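Local coordinates for dihydropteroate synthase (Xanthomonas albilineans, PDB 6Q62), which probably catalyses the condensation of para-aminobenzoate with 6-hydroxymethyl-7,8-dihydropterin diphosphate into 7,8-dihydropteroate, the immediate precursor of folate derivatives, at residues A53-D58 with D264-V269; I189-G194 with A207-L212; P218-L223 with A257-V262; G222-R227 with A247-A252. All blocks are in the same frame, centred on the assembly; numbering follows the deposited sequence.

Contact 1: residues A53-D58 with D264-V269; sequences AEEGAD and DVAATV
Glu55, the residue with the most surface covered by the contact, reaches from where helix 41-54 gives way to a turn to the first turn of helix 265-279, the first and last main helices of the TIM barrel. Its CG stands anti to its own carbonyl carbon (chi1 -69°) and the chain runs on extended, so that the carboxylate lies over the start of the second helix. OE1 accepts the N-H of Ala266 at 3.0 Å in a fairly straight bond (156° at the hydrogen), met from above the carboxylate plane. A water donates to the same OE1 and is weakly bonded by Val265 N, while OE2 turns back to a salt bridge with Arg51. The methyl of Ala266 lies 3.5 Å from OE1 and also touches CD and CG. The valine methyls rest largely on backbone atoms of the turn. Val265 CG1, anti to its backbone N, touches Ala57 N (3.4 Å), Glu55 CB (3.8 Å) and, as an apolar pair, Ala57 CB (4.0 Å). One turn on, Val269 CG2 rests 3.8 Å from Gly56 O. The chain can turn so closely here because Gly56 ends helix 41-54 in a Schellman motif, with a phi of 102°. Val265 and Val269 also lean on Val22 of strand 21-27, and the neighbouring subunit packs Arg235 onto Ala266. A carboxylate gripping an N-H of the opening turn should be favoured by the positive end of the helix dipole, and together with Arg51 this would tend to keep Glu55 ionised.

Contact 2: residues I189-G194 with A207-L212; sequences IDPGFG and AHLPRL. With 6GU (6-chloroguanine), chain E; EDO (1,2-ethanediol), chain F.
Pro191, just past the end of strand 187-190, presents its ring to two leucines of the short, weakly bonded helix 209-212. Its CB meets Leu212 CD1 at 3.7 Å, the two side chains crossing obliquely, while CG touches Leu209 CD1 at 4.0 Å with the groups nearly at right angles. Ile189 adds its CD1, 3.6 Å from the carbonyl O of Leu212; its CG1 takes the crowded place between backbone N and carbonyl carbon (chi1 60°) to get there. Phe193 comes in more loosely, CZ at 4.2 Å from Leu209 CD1, and helix 162-179 closes the group with Val166 on Pro191 and Leu170 on Leu212. The outer side is different: Pro210 is exposed, Arg211 is modelled only as far as CB, and His208 packs against Val281 of the neighbouring subunit. On the barrel side Asp190 turns away from the leucines. Its OD1 takes the N-H of Gly192 at 2.8 Å, an Asx turn, leaving OD2 to accept from N2 of 6-chloroguanine at 2.8 Å and to lie 2.6 Å from N1. Apolar packing behind Pro191 and a fixed carboxylate rotation in front thus present OD2 to the guanine edge, and so short a gap to N1 would suggest a shared proton.

Contact 3: residues P218-L223 with A257-V262; sequences PVLAGL and ALLLRV. With 6GU (6-chloroguanine), chain E; SO4 (sulfate ion), chain H.
Arg261 lays its guanidinium nearly parallel to the rings of 6-chloroguanine, with N9 of the ligand 3.2 Å above the guanidinium plane and over its centre. It belongs to the last strand of a TIM barrel, 259-262, which pairs in parallel with strand 220-221 as the two ends of a beta-alpha-beta crossover. The side chain is stretched from CG to NE, with CG anti to the backbone N (chi1 -176°), and so reaches across the ligand to the sulfate: NH2 donates to O3 at 2.9 Å and NH1 to O4 at 3.1 Å. The sulfate sits at the guanidinium edge, also held by His263 and Asn27, and NE has a salt bridge to Asp61. Leu220 points to the same face of the sheet and packs there. Its CD1 meets Leu259 CD1 at 3.9 Å and its CD2 touches both Arg261 CB and N1 of the ligand. The other face carries Ala221 and Leu260, whose methyls touch each other and Ala252 of helix 242-254. Gly222 leaves room for the chlorine, which a CB here would run into; its O is 3.2 Å from CL6. Backbone bonds set the register: Ala221 N to Leu259 O, then Arg261 N to Ala221 O at 3.0 Å and 168°. At the strands' start one oxygen serves twice, Val219 O accepting from Leu258 N at 2.9 Å and from Leu259 N at 3.2 Å.

Contact 4: residues G222-R227 with A247-A252; sequences GLSRKR and AAHLLA. With 6GU (6-chloroguanine), chain E.
His249 leaves helix 242-254 with CG anti to its carbonyl carbon (chi1 -71°), which carries its imidazole from the CB toward the loop that follows strand 220-221. Along one side of the ring CD2 rubs against Leu223 CD1 at 4.0 Å, the two side chains sliding past each other in opposite directions. On the other side ND1 faces CG1 of Val262. At the far end CE1 lies 3.3 Å from Ser224 N and 3.8 Å from Ser224 CB. The tip, NE2, accepts the backbone N-H of Leu223 at 2.9 Å in an almost straight bond (171° at the hydrogen), with the donor 26° out of the ring plane. NE2 therefore bears no proton in this bond, consistent with a neutral ring protonated at ND1. Leu223 CB also touches NE2, and its CD1 meets Ala248 CB at 4.1 Å. From the other direction Phe193 and Leu206 cover the same leucine, while Val274 of the neighbouring subunit packs on Ala248. A type II turn from Leu223 to Lys226 follows, closed by Lys226 N to Leu223 O at 3.2 Å; Ser245 OG holds Arg225 N at its centre, and Ser224 OG is bonded to His263. Past the turn the extended Lys226 chain brings NZ to Gly222 O, Phe193 O and N7 of 6-chloroguanine, although the exact place of NZ is less certain. A buried histidine of the helix thus bonds to the backbone of a loop after a barrel strand, the kind of loop that lines the ligand pocket of a TIM barrel enzyme.

Contacts 2, 3 and 4 cluster, with centres 9 to 11 Å apart, round 6-chloroguanine, which occupies what is probably the pterin site; Asp190, Arg261 and Lys226 are contributed by contacts 2, 3 and 4 respectively. The main chain ties contact 2 to contact 3 through Ile189 O and Leu220 N, 2.8 Å apart, a probable hydrogen bond that joins the end strands and closes the barrel. Contacts 3 and 4 share Gly222 and Leu223. Contact 1 lies farther out, the side chain of Val265 about 14 Å from the ligand, yet it meets contact 4 in a salt bridge, Asp264 OD1 to Arg225 NH2 at 2.7 Å. Its Ala267 lines the separate indole-2-carboxylic acid site.

Contact 1: residues A53-D58 with D264-V269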
loop_
_atom_site.group_PDB
_atom_site.type_symbol
_atom_site.label_atom_id
_atom_site.label_comp_id
_atom_site.label_asym_id
_atom_site.label_seq_id
_atom_site.Cartn_x
_atom_site.Cartn_y
_atom_site.Cartn_z
ATOM N N ALA A 53 17.723 -5.357 7.471
ATOM C CA ALA A 53 18.733 -4.562 6.776
ATOM C C ALA A 53 18.756 -4.998 5.295
ATOM O O ALA A 53 18.705 -4.137 4.429
ATOM C CB ALA A 53 20.108 -4.765 7.385
ATOM N N GLU A 54 18.773 -6.311 5.014
ATOM C CA GLU A 54 18.755 -6.809 3.621
ATOM C C GLU A 54 17.514 -6.332 2.861
ATOM O O GLU A 54 17.598 -6.088 1.655
ATOM C CB GLU A 54 18.774 -8.346 3.589
ATOM C CG GLU A 54 20.068 -9.004 4.013
ATOM C CD GLU A 54 19.918 -10.498 4.262
ATOM O OE1 GLU A 54 18.866 -11.072 3.887
ATOM O OE2 GLU A 54 20.850 -11.097 4.844
ATOM N N GLU A 55 16.353 -6.201 3.565
ATOM C CA GLU A 55 15.092 -5.748 3.000
ATOM C C GLU A 55 15.054 -4.242 2.755
ATOM O O GLU A 55 14.081 -3.745 2.215
ATOM C CB GLU A 55 13.912 -6.169 3.888
ATOM C CG GLU A 55 13.682 -7.661 3.889
ATOM C CD GLU A 55 12.431 -8.110 4.602
ATOM O OE1 GLU A 55 11.633 -7.247 5.027
ATOM O OE2 GLU A 55 12.247 -9.342 4.728
ATOM N N GLY A 56 16.094 -3.520 3.177
ATOM C CA GLY A 56 16.181 -2.098 2.890
ATOM C C GLY A 56 15.825 -1.151 4.014
ATOM O O GLY A 56 15.603 0.033 3.757
ATOM N N ALA A 57 15.786 -1.631 5.276
ATOM C CA ALA A 57 15.542 -0.744 6.424
ATOM C C ALA A 57 16.623 0.345 6.428
ATOM O O ALA A 57 17.745 0.066 6.014
ATOM C CB ALA A 57 15.656 -1.543 7.716
ATOM N N ASP A 58 16.264 1.556 6.833
ATOM C CA ASP A 58 17.185 2.685 6.957
ATOM C C ASP A 58 17.766 2.726 8.349
ATOM O O ASP A 58 18.791 3.356 8.571
ATOM C CB ASP A 58 16.487 4.004 6.644
ATOM C CG ASP A 58 16.022 4.026 5.193
ATOM O OD1 ASP A 58 16.885 4.065 4.302
ATOM O OD2 ASP A 58 14.795 3.958 4.959
ATOM N N ASP A 264 7.091 -4.986 8.447
ATOM C CA ASP A 264 7.137 -5.433 7.052
ATOM C C ASP A 264 7.964 -4.499 6.199
ATOM O O ASP A 264 7.451 -3.635 5.465
ATOM C CB ASP A 264 5.714 -5.590 6.537
ATOM C CG ASP A 264 4.967 -6.546 7.463
ATOM O OD1 ASP A 264 5.238 -7.758 7.400
ATOM O OD2 ASP A 264 4.174 -6.067 8.298
ATOM N N VAL A 265 9.276 -4.622 6.402
ATOM C CA VAL A 265 10.229 -3.696 5.784
ATOM C C VAL A 265 10.188 -3.746 4.260
ATOM O O VAL A 265 9.987 -2.687 3.653
ATOM C CB VAL A 265 11.642 -3.876 6.344
ATOM C CG1 VAL A 265 12.655 -3.024 5.567
ATOM C CG2 VAL A 265 11.671 -3.511 7.836
ATOM N N ALA A 266 10.416 -4.903 3.637
ATOM C CA ALA A 266 10.458 -4.976 2.160
ATOM C C ALA A 266 9.193 -4.428 1.520
ATOM O O ALA A 266 9.277 -3.652 0.565
ATOM C CB ALA A 266 10.685 -6.426 1.711
ATOM N N ALA A 267 8.012 -4.780 2.076
ATOM C CA ALA A 267 6.753 -4.291 1.516
ATOM C C ALA A 267 6.606 -2.791 1.637
ATOM O O ALA A 267 6.169 -2.136 0.677
ATOM C CB ALA A 267 5.572 -4.998 2.175
ATOM N N THR A 268 6.999 -2.217 2.803
ATOM C CA THR A 268 6.912 -0.783 3.007
ATOM C C THR A 268 7.893 -0.049 2.076
ATOM O O THR A 268 7.528 0.957 1.470
ATOM C CB THR A 268 7.143 -0.437 4.510
ATOM O OG1 THR A 268 6.203 -1.171 5.333
ATOM C CG2 THR A 268 6.993 1.063 4.783
ATOM N N VAL A 269 9.116 -0.581 1.933
ATOM C CA VAL A 269 10.098 0.025 1.031
ATOM C C VAL A 269 9.547 0.054 -0.394
ATOM O O VAL A 269 9.611 1.081 -1.048
ATOM C CB VAL A 269 11.460 -0.687 1.122
ATOM C CG1 VAL A 269 12.390 -0.245 -0.021
ATOM C CG2 VAL A 269 12.093 -0.406 2.482
HETATM O O HOH W 1 9.506 -7.914 6.162
#

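Contact 2: residues I189-G194 with A207-L212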
loop_
_atom_site.group_PDB
_atom_site.type_symbol
_atom_site.label_atom_id
_atom_site.label_comp_id
_atom_site.label_asym_id
_atom_site.label_seq_id
_atom_site.Cartn_x
_atom_site.Cartn_y
_atom_site.Cartn_z
ATOM N N ILE A 189 9.457 13.422 17.018
ATOM C CA ILE A 189 8.221 13.262 17.801
ATOM C C ILE A 189 7.371 12.169 17.184
ATOM O O ILE A 189 7.538 11.840 16.012
ATOM C CB ILE A 189 7.446 14.572 18.008
ATOM C CG1 ILE A 189 7.022 15.206 16.634
ATOM C CG2 ILE A 189 8.251 15.517 18.914
ATOM C CD1 ILE A 189 6.144 16.470 16.755
ATOM N N ASP A 190 6.468 11.597 17.978
ATOM C CA ASP A 190 5.658 10.496 17.492
ATOM C C ASP A 190 4.321 10.578 18.237
ATOM O O ASP A 190 4.328 10.610 19.476
ATOM C CB ASP A 190 6.410 9.206 17.837
ATOM C CG ASP A 190 5.752 7.912 17.439
ATOM O OD1 ASP A 190 4.514 7.895 17.270
ATOM O OD2 ASP A 190 6.458 6.913 17.341
ATOM N N PRO A 191 3.181 10.562 17.519
ATOM C CA PRO A 191 1.868 10.624 18.214
ATOM C C PRO A 191 1.498 9.389 19.002
ATOM O O PRO A 191 0.472 9.382 19.697
ATOM C CB PRO A 191 0.875 10.857 17.068
ATOM C CG PRO A 191 1.525 10.229 15.894
ATOM C CD PRO A 191 3.004 10.519 16.043
ATOM N N GLY A 192 2.268 8.324 18.842
ATOM C CA GLY A 192 2.044 7.087 19.583
ATOM C C GLY A 192 0.781 6.363 19.204
ATOM O O GLY A 192 -0.094 6.151 20.057
ATOM N N PHE A 193 0.651 6.012 17.910
ATOM C CA PHE A 193 -0.547 5.287 17.478
ATOM C C PHE A 193 -0.735 4.008 18.302
ATOM O O PHE A 193 0.224 3.271 18.539
ATOM C CB PHE A 193 -0.458 4.948 15.982
ATOM C CG PHE A 193 -0.530 6.162 15.091
ATOM C CD1 PHE A 193 -1.735 6.803 14.864
ATOM C CD2 PHE A 193 0.593 6.598 14.385
ATOM C CE1 PHE A 193 -1.809 7.919 14.014
ATOM C CE2 PHE A 193 0.510 7.698 13.514
ATOM C CZ PHE A 193 -0.688 8.352 13.333
ATOM N N GLY A 194 -1.958 3.792 18.781
ATOM C CA GLY A 194 -2.310 2.603 19.544
ATOM C C GLY A 194 -2.053 2.657 21.042
ATOM O O GLY A 194 -2.503 1.761 21.760
ATOM N N ALA A 207 -5.154 11.288 9.990
ATOM C CA ALA A 207 -5.742 12.251 9.057
ATOM C C ALA A 207 -5.184 13.665 9.310
ATOM O O ALA A 207 -4.911 14.382 8.354
ATOM C CB ALA A 207 -7.260 12.247 9.199
ATOM N N HIS A 208 -4.967 14.028 10.587
ATOM C CA HIS A 208 -4.457 15.347 10.991
ATOM C C HIS A 208 -2.956 15.385 11.260
ATOM O O HIS A 208 -2.460 16.349 11.842
ATOM C CB HIS A 208 -5.235 15.880 12.193
ATOM C CG HIS A 208 -6.668 16.156 11.900
ATOM N ND1 HIS A 208 -7.650 15.296 12.301
ATOM C CD2 HIS A 208 -7.236 17.199 11.254
ATOM C CE1 HIS A 208 -8.791 15.852 11.935
ATOM N NE2 HIS A 208 -8.589 16.979 11.271
ATOM N N LEU A 209 -2.215 14.366 10.785
ATOM C CA LEU A 209 -0.762 14.311 10.947
ATOM C C LEU A 209 -0.028 15.575 10.443
ATOM O O LEU A 209 0.950 15.974 11.085
ATOM C CB LEU A 209 -0.189 13.040 10.308
ATOM C CG LEU A 209 1.142 12.537 10.884
ATOM C CD1 LEU A 209 0.997 12.124 12.356
ATOM C CD2 LEU A 209 1.651 11.353 10.094
ATOM N N PRO A 210 -0.446 16.258 9.345
ATOM C CA PRO A 210 0.290 17.464 8.931
ATOM C C PRO A 210 0.391 18.530 10.022
ATOM O O PRO A 210 1.387 19.241 10.058
ATOM C CB PRO A 210 -0.513 17.957 7.724
ATOM C CG PRO A 210 -1.137 16.721 7.169
ATOM C CD PRO A 210 -1.539 15.964 8.388
ATOM N N ARG A 211 -0.603 18.608 10.939
ATOM C CA ARG A 211 -0.627 19.567 12.048
ATOM C C ARG A 211 0.539 19.336 13.021
ATOM O O ARG A 211 1.072 20.302 13.589
ATOM C CB ARG A 211 -1.969 19.493 12.804
ATOM N N LEU A 212 0.938 18.052 13.212
ATOM C CA LEU A 212 2.060 17.706 14.084
ATOM C C LEU A 212 3.379 17.985 13.400
ATOM O O LEU A 212 4.382 18.200 14.082
ATOM C CB LEU A 212 2.020 16.210 14.477
ATOM C CG LEU A 212 1.024 15.793 15.555
ATOM C CD1 LEU A 212 1.098 14.317 15.782
ATOM C CD2 LEU A 212 1.267 16.532 16.854
HETATM CL CL6 6GU E . 4.123 3.586 17.468
HETATM N N1 6GU E . 6.352 4.447 18.136
HETATM C C2 6GU E . 7.534 4.309 18.863
HETATM N N2 6GU E . 8.308 5.385 18.834
HETATM N N3 6GU E . 7.912 3.196 19.588
HETATM C C4 6GU E . 6.982 2.180 19.579
HETATM C C5 6GU E . 5.745 2.258 18.884
HETATM C C6 6GU E . 5.537 3.417 18.205
HETATM N N7 6GU E . 5.030 1.081 19.089
HETATM C C8 6GU E . 5.861 0.326 19.912
HETATM N N9 6GU E . 7.032 0.948 20.217
HETATM C C1 EDO F . -2.137 -3.215 18.951
HETATM O O1 EDO F . -1.187 -4.066 18.390
HETATM C C2 EDO F . -1.514 -1.846 19.186
HETATM O O2 EDO F . -2.528 -0.927 19.534
#

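Contact 3: residues P218-L223 with A257-V262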
loop_
_atom_site.group_PDB
_atom_site.type_symbol
_atom_site.label_atom_id
_atom_site.label_comp_id
_atom_site.label_asym_id
_atom_site.label_seq_id
_atom_site.Cartn_x
_atom_site.Cartn_y
_atom_site.Cartn_z
ATOM N N PRO A 218 11.219 16.266 12.902
ATOM C CA PRO A 218 10.733 15.083 12.150
ATOM C C PRO A 218 9.730 14.252 12.940
ATOM O O PRO A 218 9.845 14.126 14.175
ATOM C CB PRO A 218 11.994 14.267 11.892
ATOM C CG PRO A 218 13.126 15.205 12.110
ATOM C CD PRO A 218 12.684 16.221 13.085
ATOM N N VAL A 219 8.760 13.667 12.219
ATOM C CA VAL A 219 7.679 12.893 12.843
ATOM C C VAL A 219 7.814 11.422 12.471
ATOM O O VAL A 219 8.002 11.075 11.285
ATOM C CB VAL A 219 6.293 13.476 12.432
ATOM C CG1 VAL A 219 5.114 12.605 12.893
ATOM C CG2 VAL A 219 6.115 14.922 12.894
ATOM N N LEU A 220 7.744 10.559 13.484
ATOM C CA LEU A 220 7.786 9.111 13.319
ATOM C C LEU A 220 6.350 8.611 13.474
ATOM O O LEU A 220 5.648 9.050 14.385
ATOM C CB LEU A 220 8.689 8.502 14.408
ATOM C CG LEU A 220 8.947 6.988 14.376
ATOM C CD1 LEU A 220 10.246 6.654 15.065
ATOM C CD2 LEU A 220 7.813 6.161 14.939
ATOM N N ALA A 221 5.926 7.678 12.611
ATOM C CA ALA A 221 4.582 7.080 12.706
ATOM C C ALA A 221 4.795 5.586 12.753
ATOM O O ALA A 221 5.525 5.054 11.948
ATOM C CB ALA A 221 3.742 7.425 11.473
ATOM N N GLY A 222 4.144 4.930 13.685
ATOM C CA GLY A 222 4.212 3.484 13.827
ATOM C C GLY A 222 2.809 2.905 13.928
ATOM O O GLY A 222 2.198 2.993 14.987
ATOM N N LEU A 223 2.273 2.323 12.846
ATOM C CA LEU A 223 0.928 1.732 12.915
ATOM C C LEU A 223 1.024 0.248 12.596
ATOM O O LEU A 223 0.001 -0.431 12.467
ATOM C CB LEU A 223 -0.007 2.417 11.882
ATOM C CG LEU A 223 -0.262 3.918 12.034
ATOM C CD1 LEU A 223 0.437 4.703 10.938
ATOM C CD2 LEU A 223 -1.722 4.216 11.939
ATOM N N ALA A 257 5.018 12.340 7.633
ATOM C CA ALA A 257 5.909 11.536 8.482
ATOM C C ALA A 257 7.228 11.262 7.746
ATOM O O ALA A 257 7.198 10.963 6.543
ATOM C CB ALA A 257 5.236 10.226 8.882
ATOM N N LEU A 258 8.383 11.478 8.431
ATOM C CA LEU A 258 9.705 11.197 7.816
ATOM C C LEU A 258 10.302 9.869 8.264
ATOM O O LEU A 258 11.306 9.404 7.708
ATOM C CB LEU A 258 10.712 12.345 8.001
ATOM C CG LEU A 258 10.363 13.576 7.168
ATOM C CD1 LEU A 258 11.049 14.839 7.732
ATOM C CD2 LEU A 258 10.635 13.311 5.683
ATOM N N LEU A 259 9.710 9.259 9.285
ATOM C CA LEU A 259 10.196 7.943 9.749
ATOM C C LEU A 259 8.998 7.036 9.958
ATOM O O LEU A 259 7.969 7.484 10.494
ATOM C CB LEU A 259 10.993 8.084 11.085
ATOM C CG LEU A 259 12.508 7.841 11.050
ATOM C CD1 LEU A 259 13.033 7.627 12.455
ATOM C CD2 LEU A 259 12.869 6.573 10.293
ATOM N N LEU A 260 9.130 5.777 9.558
ATOM C CA LEU A 260 8.022 4.793 9.626
ATOM C C LEU A 260 8.514 3.564 10.341
ATOM O O LEU A 260 9.530 2.978 9.941
ATOM C CB LEU A 260 7.501 4.414 8.214
ATOM C CG LEU A 260 7.018 5.630 7.391
ATOM C CD1 LEU A 260 6.921 5.286 5.943
ATOM C CD2 LEU A 260 5.684 6.206 7.968
ATOM N N ARG A 261 7.854 3.224 11.449
ATOM C CA ARG A 261 8.307 2.114 12.312
ATOM C C ARG A 261 7.511 0.880 11.943
ATOM O O ARG A 261 6.320 0.786 12.267
ATOM C CB ARG A 261 8.148 2.497 13.793
ATOM C CG ARG A 261 8.690 1.402 14.737
ATOM C CD ARG A 261 8.653 1.835 16.205
ATOM N NE ARG A 261 9.179 0.754 17.048
ATOM C CZ ARG A 261 8.473 -0.290 17.478
ATOM N NH1 ARG A 261 7.191 -0.406 17.166
ATOM N NH2 ARG A 261 9.049 -1.231 18.214
ATOM N N VAL A 262 8.169 -0.061 11.256
ATOM C CA VAL A 262 7.432 -1.192 10.665
ATOM C C VAL A 262 8.024 -2.563 10.914
ATOM O O VAL A 262 9.233 -2.710 11.051
ATOM C CB VAL A 262 7.259 -0.973 9.122
ATOM C CG1 VAL A 262 6.835 0.464 8.792
ATOM C CG2 VAL A 262 8.536 -1.316 8.361
HETATM CL CL6 6GU E . 4.123 3.586 17.468
HETATM N N1 6GU E . 6.352 4.447 18.136
HETATM C C2 6GU E . 7.534 4.309 18.863
HETATM N N2 6GU E . 8.308 5.385 18.834
HETATM N N3 6GU E . 7.912 3.196 19.588
HETATM C C4 6GU E . 6.982 2.180 19.579
HETATM C C5 6GU E . 5.745 2.258 18.884
HETATM C C6 6GU E . 5.537 3.417 18.205
HETATM N N7 6GU E . 5.030 1.081 19.089
HETATM C C8 6GU E . 5.861 0.326 19.912
HETATM N N9 6GU E . 7.032 0.948 20.217
HETATM S S SO4 H . 5.827 -3.797 18.545
HETATM O O1 SO4 H . 5.820 -5.112 17.874
HETATM O O2 SO4 H . 5.001 -3.834 19.760
HETATM O O3 SO4 H . 7.228 -3.422 18.949
HETATM O O4 SO4 H . 5.276 -2.774 17.671
#

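Contact 4: residues G222-R227 with A247-A252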
loop_
_atom_site.group_PDB
_atom_site.type_symbol
_atom_site.label_atom_id
_atom_site.label_comp_id
_atom_site.label_asym_id
_atom_site.label_seq_id
_atom_site.Cartn_x
_atom_site.Cartn_y
_atom_site.Cartn_z
ATOM N N GLY A 222 4.144 4.930 13.685
ATOM C CA GLY A 222 4.212 3.484 13.827
ATOM C C GLY A 222 2.809 2.905 13.928
ATOM O O GLY A 222 2.198 2.993 14.987
ATOM N N LEU A 223 2.273 2.323 12.846
ATOM C CA LEU A 223 0.928 1.732 12.915
ATOM C C LEU A 223 1.024 0.248 12.596
ATOM O O LEU A 223 0.001 -0.431 12.467
ATOM C CB LEU A 223 -0.007 2.417 11.882
ATOM C CG LEU A 223 -0.262 3.918 12.034
ATOM C CD1 LEU A 223 0.437 4.703 10.938
ATOM C CD2 LEU A 223 -1.722 4.216 11.939
ATOM N N SER A 224 2.243 -0.263 12.530
ATOM C CA SER A 224 2.528 -1.620 12.075
ATOM C C SER A 224 1.802 -2.745 12.802
ATOM O O SER A 224 2.050 -3.037 13.961
ATOM C CB SER A 224 4.028 -1.871 12.064
ATOM O OG SER A 224 4.279 -3.071 11.365
ATOM N N ARG A 225 0.906 -3.418 12.055
ATOM C CA ARG A 225 0.122 -4.581 12.483
ATOM C C ARG A 225 -0.676 -4.309 13.749
ATOM O O ARG A 225 -1.050 -5.249 14.468
ATOM C CB ARG A 225 1.029 -5.811 12.668
ATOM C CG ARG A 225 1.795 -6.193 11.388
ATOM C CD ARG A 225 2.693 -7.349 11.728
ATOM N NE ARG A 225 3.417 -7.866 10.563
ATOM C CZ ARG A 225 3.932 -9.089 10.502
ATOM N NH1 ARG A 225 3.841 -9.905 11.544
ATOM N NH2 ARG A 225 4.551 -9.501 9.405
ATOM N N LYS A 226 -0.958 -3.029 13.998
ATOM C CA LYS A 226 -1.646 -2.672 15.229
ATOM C C LYS A 226 -3.134 -3.002 15.193
ATOM O O LYS A 226 -3.718 -3.181 14.115
ATOM C CB LYS A 226 -1.384 -1.225 15.591
ATOM C CG LYS A 226 0.093 -1.052 16.005
ATOM C CD LYS A 226 0.387 0.300 16.561
ATOM C CE LYS A 226 1.742 0.219 17.242
ATOM N NZ LYS A 226 2.186 1.555 17.620
ATOM N N ARG A 227 -3.750 -3.097 16.391
ATOM C CA ARG A 227 -5.160 -3.451 16.541
ATOM C C ARG A 227 -6.047 -2.587 15.672
ATOM O O ARG A 227 -6.980 -3.137 15.088
ATOM C CB ARG A 227 -5.603 -3.355 18.030
ATOM C CG ARG A 227 -7.090 -3.659 18.271
ATOM C CD ARG A 227 -7.500 -3.548 19.736
ATOM N NE ARG A 227 -6.792 -4.521 20.577
ATOM C CZ ARG A 227 -7.250 -5.729 20.897
ATOM N NH1 ARG A 227 -8.458 -6.117 20.503
ATOM N NH2 ARG A 227 -6.517 -6.545 21.645
ATOM N N ALA A 247 -0.437 0.358 3.685
ATOM C CA ALA A 247 -1.280 1.468 3.258
ATOM C C ALA A 247 -1.211 2.593 4.303
ATOM O O ALA A 247 -1.000 3.746 3.931
ATOM C CB ALA A 247 -2.712 1.004 3.090
ATOM N N ALA A 248 -1.374 2.258 5.596
ATOM C CA ALA A 248 -1.311 3.258 6.688
ATOM C C ALA A 248 0.030 4.015 6.699
ATOM O O ALA A 248 0.046 5.248 6.803
ATOM C CB ALA A 248 -1.557 2.576 8.033
ATOM N N HIS A 249 1.133 3.295 6.504
ATOM C CA HIS A 249 2.450 3.927 6.472
ATOM C C HIS A 249 2.648 4.811 5.261
ATOM O O HIS A 249 3.219 5.901 5.388
ATOM C CB HIS A 249 3.554 2.895 6.651
ATOM C CG HIS A 249 3.554 2.378 8.065
ATOM N ND1 HIS A 249 3.367 1.047 8.348
ATOM C CD2 HIS A 249 3.639 3.068 9.234
ATOM C CE1 HIS A 249 3.379 0.950 9.673
ATOM N NE2 HIS A 249 3.516 2.152 10.247
ATOM N N LEU A 250 2.133 4.388 4.088
ATOM C CA LEU A 250 2.179 5.273 2.913
ATOM C C LEU A 250 1.368 6.527 3.152
ATOM O O LEU A 250 1.841 7.621 2.849
ATOM C CB LEU A 250 1.656 4.500 1.681
ATOM C CG LEU A 250 1.605 5.293 0.373
ATOM C CD1 LEU A 250 2.983 5.906 0.043
ATOM C CD2 LEU A 250 1.148 4.400 -0.756
ATOM N N LEU A 251 0.159 6.402 3.749
ATOM C CA LEU A 251 -0.661 7.571 4.062
ATOM C C LEU A 251 0.055 8.498 5.043
ATOM O O LEU A 251 0.022 9.716 4.863
ATOM C CB LEU A 251 -2.046 7.149 4.641
ATOM C CG LEU A 251 -2.954 6.391 3.677
ATOM C CD1 LEU A 251 -4.190 5.889 4.418
ATOM C CD2 LEU A 251 -3.345 7.276 2.464
ATOM N N ALA A 252 0.767 7.925 6.038
ATOM C CA ALA A 252 1.506 8.739 7.008
ATOM C C ALA A 252 2.622 9.518 6.316
ATOM O O ALA A 252 2.802 10.727 6.566
ATOM C CB ALA A 252 2.093 7.837 8.102
HETATM CL CL6 6GU E . 4.123 3.586 17.468
HETATM N N1 6GU E . 6.352 4.447 18.136
HETATM C C2 6GU E . 7.534 4.309 18.863
HETATM N N2 6GU E . 8.308 5.385 18.834
HETATM N N3 6GU E . 7.912 3.196 19.588
HETATM C C4 6GU E . 6.982 2.180 19.579
HETATM C C5 6GU E . 5.745 2.258 18.884
HETATM C C6 6GU E . 5.537 3.417 18.205
HETATM N N7 6GU E . 5.030 1.081 19.089
HETATM C C8 6GU E . 5.861 0.326 19.912
HETATM N N9 6GU E . 7.032 0.948 20.217
#